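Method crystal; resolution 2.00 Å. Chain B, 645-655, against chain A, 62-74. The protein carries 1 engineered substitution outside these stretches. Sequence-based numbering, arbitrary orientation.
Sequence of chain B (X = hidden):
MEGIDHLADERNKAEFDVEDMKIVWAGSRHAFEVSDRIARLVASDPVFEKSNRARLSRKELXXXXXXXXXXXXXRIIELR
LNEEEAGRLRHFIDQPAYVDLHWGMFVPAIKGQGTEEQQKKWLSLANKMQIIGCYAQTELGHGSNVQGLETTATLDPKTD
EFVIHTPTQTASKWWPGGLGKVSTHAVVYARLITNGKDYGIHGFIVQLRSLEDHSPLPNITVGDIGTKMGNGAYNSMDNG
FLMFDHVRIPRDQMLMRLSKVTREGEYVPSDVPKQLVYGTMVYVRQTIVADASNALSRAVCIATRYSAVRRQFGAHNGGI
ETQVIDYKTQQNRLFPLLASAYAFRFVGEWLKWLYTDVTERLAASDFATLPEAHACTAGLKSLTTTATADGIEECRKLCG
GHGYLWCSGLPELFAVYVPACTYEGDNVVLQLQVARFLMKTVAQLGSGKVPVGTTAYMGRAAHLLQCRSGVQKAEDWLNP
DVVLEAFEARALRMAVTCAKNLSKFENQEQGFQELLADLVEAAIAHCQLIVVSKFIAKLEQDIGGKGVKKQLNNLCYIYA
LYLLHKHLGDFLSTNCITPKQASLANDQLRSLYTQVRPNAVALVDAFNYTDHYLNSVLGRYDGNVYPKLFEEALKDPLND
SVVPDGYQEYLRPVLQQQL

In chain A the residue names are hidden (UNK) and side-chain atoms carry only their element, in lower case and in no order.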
# COMPACT_ATOMS: atom_id res chain seq x y z
N ASP B 645 5.18 26.99 17.96
CA ASP B 645 4.04 27.81 18.32
C ASP B 645 3.08 26.89 19.06
O ASP B 645 2.71 25.84 18.53
CB ASP B 645 3.36 28.35 17.06
CG ASP B 645 2.05 29.06 17.36
OD1 ASP B 645 1.85 29.51 18.51
OD2 ASP B 645 1.22 29.15 16.44
N GLY B 646 2.70 27.29 20.26
CA GLY B 646 1.82 26.49 21.08
C GLY B 646 2.57 26.11 22.35
O GLY B 646 1.99 25.61 23.32
N TYR B 647 3.87 26.33 22.34
CA TYR B 647 4.73 26.04 23.48
C TYR B 647 4.25 26.76 24.74
O TYR B 647 4.07 26.15 25.80
CB TYR B 647 6.16 26.46 23.17
CG TYR B 647 6.97 26.84 24.39
CD1 TYR B 647 7.39 25.88 25.30
CD2 TYR B 647 7.28 28.17 24.64
CE1 TYR B 647 8.12 26.23 26.43
CE2 TYR B 647 8.01 28.54 25.76
CZ TYR B 647 8.42 27.56 26.66
OH TYR B 647 9.10 27.90 27.80
N GLN B 648 4.04 28.07 24.62
CA GLN B 648 3.60 28.92 25.72
C GLN B 648 2.27 28.50 26.33
O GLN B 648 2.09 28.56 27.55
CB GLN B 648 3.52 30.39 25.27
CG GLN B 648 4.85 30.99 24.83
CD GLN B 648 5.24 30.59 23.42
OE1 GLN B 648 6.36 30.84 22.98
NE2 GLN B 648 4.31 29.99 22.69
N GLU B 649 1.34 28.07 25.49
CA GLU B 649 0.03 27.67 25.95
C GLU B 649 -0.10 26.20 26.34
O GLU B 649 -0.77 25.87 27.32
CB GLU B 649 -1.04 27.96 24.89
CG GLU B 649 -0.85 29.24 24.10
CD GLU B 649 0.04 29.05 22.88
OE1 GLU B 649 1.25 28.79 23.04
OE2 GLU B 649 -0.48 29.17 21.75
N TYR B 650 0.54 25.31 25.58
CA TYR B 650 0.36 23.88 25.84
C TYR B 650 1.55 23.08 26.35
O TYR B 650 1.39 21.92 26.74
CB TYR B 650 -0.20 23.24 24.57
CG TYR B 650 -1.34 24.04 23.97
CD1 TYR B 650 -1.26 24.53 22.67
CD2 TYR B 650 -2.49 24.32 24.71
CE1 TYR B 650 -2.29 25.30 22.12
CE2 TYR B 650 -3.53 25.09 24.18
CZ TYR B 650 -3.43 25.57 22.87
OH TYR B 650 -4.46 26.28 22.31
N LEU B 651 2.74 23.68 26.36
CA LEU B 651 3.92 22.98 26.86
C LEU B 651 4.43 23.55 28.18
O LEU B 651 4.66 22.80 29.13
CB LEU B 651 5.04 23.00 25.82
CG LEU B 651 4.81 22.13 24.57
CD1 LEU B 651 5.93 22.32 23.55
CD2 LEU B 651 4.73 20.68 25.02
N ARG B 652 4.59 24.87 28.24
CA ARG B 652 5.09 25.51 29.46
C ARG B 652 4.22 25.19 30.68
O ARG B 652 4.74 24.86 31.74
CB ARG B 652 5.20 27.03 29.28
CG ARG B 652 6.18 27.69 30.26
CD ARG B 652 5.92 29.18 30.44
NE ARG B 652 6.21 29.97 29.25
CZ ARG B 652 5.66 31.16 28.99
NH1 ARG B 652 4.80 31.70 29.84
NH2 ARG B 652 5.97 31.80 27.87
N PRO B 653 2.89 25.31 30.55
CA PRO B 653 1.99 25.03 31.67
C PRO B 653 2.13 23.61 32.22
O PRO B 653 1.99 23.39 33.42
CB PRO B 653 0.61 25.26 31.06
CG PRO B 653 0.88 26.36 30.07
CD PRO B 653 2.14 25.86 29.41
N VAL B 654 2.42 22.66 31.34
CA VAL B 654 2.58 21.27 31.74
C VAL B 654 3.88 21.09 32.51
O VAL B 654 3.90 20.48 33.59
CB VAL B 654 2.60 20.33 30.49
CG1 VAL B 654 2.91 18.90 30.92
CG2 VAL B 654 1.26 20.38 29.78
N LEU B 655 4.95 21.64 31.96
CA LEU B 655 6.27 21.56 32.57
C LEU B 655 6.36 22.30 33.90
O LEU B 655 7.33 22.15 34.63
CB LEU B 655 7.33 22.12 31.60
CG LEU B 655 7.63 21.30 30.34
CD1 LEU B 655 8.30 22.17 29.28
CD2 LEU B 655 8.49 20.09 30.71
N UNK A 62 0.25 20.56 14.26
CA UNK A 62 1.14 20.34 15.40
C UNK A 62 0.63 21.05 16.67
O UNK A 62 0.51 20.44 17.74
c UNK A 62 2.55 20.82 15.05
c UNK A 62 3.94 19.19 16.34
c UNK A 62 3.57 20.51 16.10
c UNK A 62 5.03 21.23 17.88
c UNK A 62 5.40 19.91 18.12
c UNK A 62 4.86 18.89 17.35
c UNK A 62 4.12 21.53 16.87
N UNK A 63 0.31 22.33 16.54
CA UNK A 63 -0.21 23.10 17.66
C UNK A 63 -1.48 22.46 18.22
O UNK A 63 -1.67 22.36 19.43
c UNK A 63 -1.00 26.91 17.80
c UNK A 63 -0.49 24.53 17.20
c UNK A 63 -0.86 25.49 18.32
n UNK A 63 -1.25 29.31 18.53
c UNK A 63 -1.18 27.88 18.96
N UNK A 64 -2.38 22.04 17.34
CA UNK A 64 -3.61 21.40 17.78
C UNK A 64 -3.28 20.14 18.57
O UNK A 64 -3.97 19.79 19.53
o UNK A 64 -5.63 20.38 17.00
c UNK A 64 -4.47 21.03 16.57
N UNK A 65 -2.22 19.45 18.16
CA UNK A 65 -1.78 18.25 18.86
C UNK A 65 -1.30 18.60 20.26
O UNK A 65 -1.61 17.89 21.23
o UNK A 65 -1.06 17.28 16.76
c UNK A 65 -0.25 16.26 18.78
c UNK A 65 -0.63 17.56 18.10
N UNK A 66 -0.54 19.68 20.39
CA UNK A 66 -0.04 20.09 21.70
C UNK A 66 -1.23 20.39 22.61
O UNK A 66 -1.23 20.02 23.78
c UNK A 66 2.94 22.50 20.82
c UNK A 66 3.02 20.04 21.34
c UNK A 66 2.16 21.18 20.79
c UNK A 66 0.86 21.33 21.60
N UNK A 67 -2.25 21.03 22.05
CA UNK A 67 -3.45 21.37 22.81
C UNK A 67 -4.17 20.10 23.30
O UNK A 67 -4.54 20.01 24.47
c UNK A 67 -5.69 22.57 22.60
n UNK A 67 -7.86 23.64 22.29
c UNK A 67 -8.75 24.54 21.89
c UNK A 67 -6.51 23.53 21.76
n UNK A 67 -9.96 24.56 22.42
n UNK A 67 -8.42 25.43 20.95
c UNK A 67 -4.39 22.21 21.93
N UNK A 68 -4.36 19.13 22.43
CA UNK A 68 -5.02 17.90 22.83
C UNK A 68 -4.25 17.23 23.96
O UNK A 68 -4.85 16.74 24.92
n UNK A 68 -7.39 15.85 17.34
c UNK A 68 -7.14 16.92 18.34
c UNK A 68 -6.07 17.46 20.57
c UNK A 68 -6.27 16.41 19.49
c UNK A 68 -5.16 16.94 21.66
N UNK A 69 -2.92 17.23 23.85
CA UNK A 69 -2.06 16.62 24.87
C UNK A 69 -2.21 17.32 26.23
O UNK A 69 -2.37 16.66 27.26
c UNK A 69 -0.59 16.64 24.42
s UNK A 69 -0.19 15.47 23.08
N UNK A 70 -2.16 18.64 26.21
CA UNK A 70 -2.31 19.45 27.43
C UNK A 70 -3.68 19.20 28.04
O UNK A 70 -3.82 19.04 29.26
c UNK A 70 -2.14 20.93 27.09
N UNK A 71 -4.71 19.18 27.19
CA UNK A 71 -6.07 18.94 27.64
C UNK A 71 -6.17 17.53 28.24
O UNK A 71 -6.79 17.35 29.27
c UNK A 71 -10.38 19.44 27.84
n UNK A 71 -10.55 18.29 27.22
c UNK A 71 -7.04 19.08 26.47
c UNK A 71 -8.48 18.93 26.86
c UNK A 71 -9.37 17.94 26.60
n UNK A 71 -9.14 19.85 27.64
N UNK A 72 -5.55 16.55 27.58
CA UNK A 72 -5.57 15.17 28.08
C UNK A 72 -4.96 15.10 29.50
O UNK A 72 -5.51 14.44 30.38
c UNK A 72 -4.78 14.26 27.15
N UNK A 73 -3.82 15.76 29.69
CA UNK A 73 -3.14 15.78 30.98
C UNK A 73 -4.09 16.35 32.04
O UNK A 73 -4.24 15.80 33.12
c UNK A 73 1.10 16.21 28.58
c UNK A 73 -1.88 16.65 30.91
c UNK A 73 0.04 16.78 29.28
c UNK A 73 0.63 14.09 29.62
c UNK A 73 1.39 14.86 28.75
c UNK A 73 -0.74 16.02 30.16
c UNK A 73 -0.44 14.67 30.32
N UNK A 74 -4.72 17.47 31.70
CA UNK A 74 -5.64 18.12 32.61
C UNK A 74 -6.81 17.21 32.99
O UNK A 74 -7.18 17.11 34.16
n UNK A 74 -9.30 22.38 33.13
c UNK A 74 -7.84 22.71 33.11
c UNK A 74 -6.14 19.42 31.97
c UNK A 74 -7.04 21.73 32.26
c UNK A 74 -6.93 20.35 32.89
O HOH W 1 1.16 19.56 25.19

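Position 62 of chain A carries one carbon followed by a ring of six carbons with no heteroatom; the ring is buried, and no atom of it comes within 4.5 Å of the chain B stretch. It is phenylalanine. Position 63 has four carbons in a row, fully extended, ending in a nitrogen that lies 3.1 Å from B:Asp645 OD1 and 3.3 Å from B:Glu649 OE2: lysine. All four chi angles of A:Lys63 are t, and its NZ makes a salt bridge to each acid; a long cationic chain suits a place before two carboxylates.

Position 64, one carbon and one oxygen, is serine, and position 65, a carbon bearing one oxygen and one carbon, is threonine; both point away from the chain B stretch. Position 66 has four carbons forked at the second; its CB lies 3.7 Å from B:Tyr650 CB, and a carbon at the end of the fork lies 4.1 Å from B:Leu651 CD1. This is leucine, an apolar branched chain filling an apolar space.

At position 67 three carbons lead to a nitrogen and then a carbon with two more nitrogens. Its CB stands 3.6 Å from the centroid of the B:Tyr650 ring, almost on the ring normal, a CH-pi contact, while the third carbon is 3.5 Å from B:Tyr650 OH. The residue is arginine, and the closest contacts of A:Arg67 are made by its aliphatic carbons.

Position 68, four carbons ending in nitrogen, is a lysine pointing away, its NZ hydrogen-bonded elsewhere in the structure. Position 69, a carbon and a sulfur, is cysteine, buried without touching the chain B stretch. Position 70 has a single carbon, 3.9 Å from B:Tyr650 CB, hence alanine; this short side chain lets the backbones come close, with CA of A:Ala70 5.4 Å from CA of B:Tyr650.

Position 71, a carbon and a five-membered ring with two nitrogens, is histidine, its end leading away. Position 72, one carbon, is a buried alanine out of reach. Position 73 again has one carbon and a six-carbon ring, one ring carbon packing 3.8 Å from B:Val654 CG2: phenylalanine. Position 74, four carbons and a terminal nitrogen, is lysine, beyond reach.

The contact joins two helices at 34°, with B:Tyr650 as a knob among A:Lys63, A:Leu66, A:Arg67 and A:Ala70. Water 1 donates to A:Leu66 O and B:Tyr650 O, 2.8 Å each, linking the backbones. B:Gly646 sits at the N-cap position, just before the helix, where an ideal CB would lie 3.0 Å from A:Lys63 CG, a clash, and its backbone angles alone call for glycine. Charge pairing thus holds one end, and apolar packing continues along the helices.

Chain A 62-74: FKSTLRKCAHAFK
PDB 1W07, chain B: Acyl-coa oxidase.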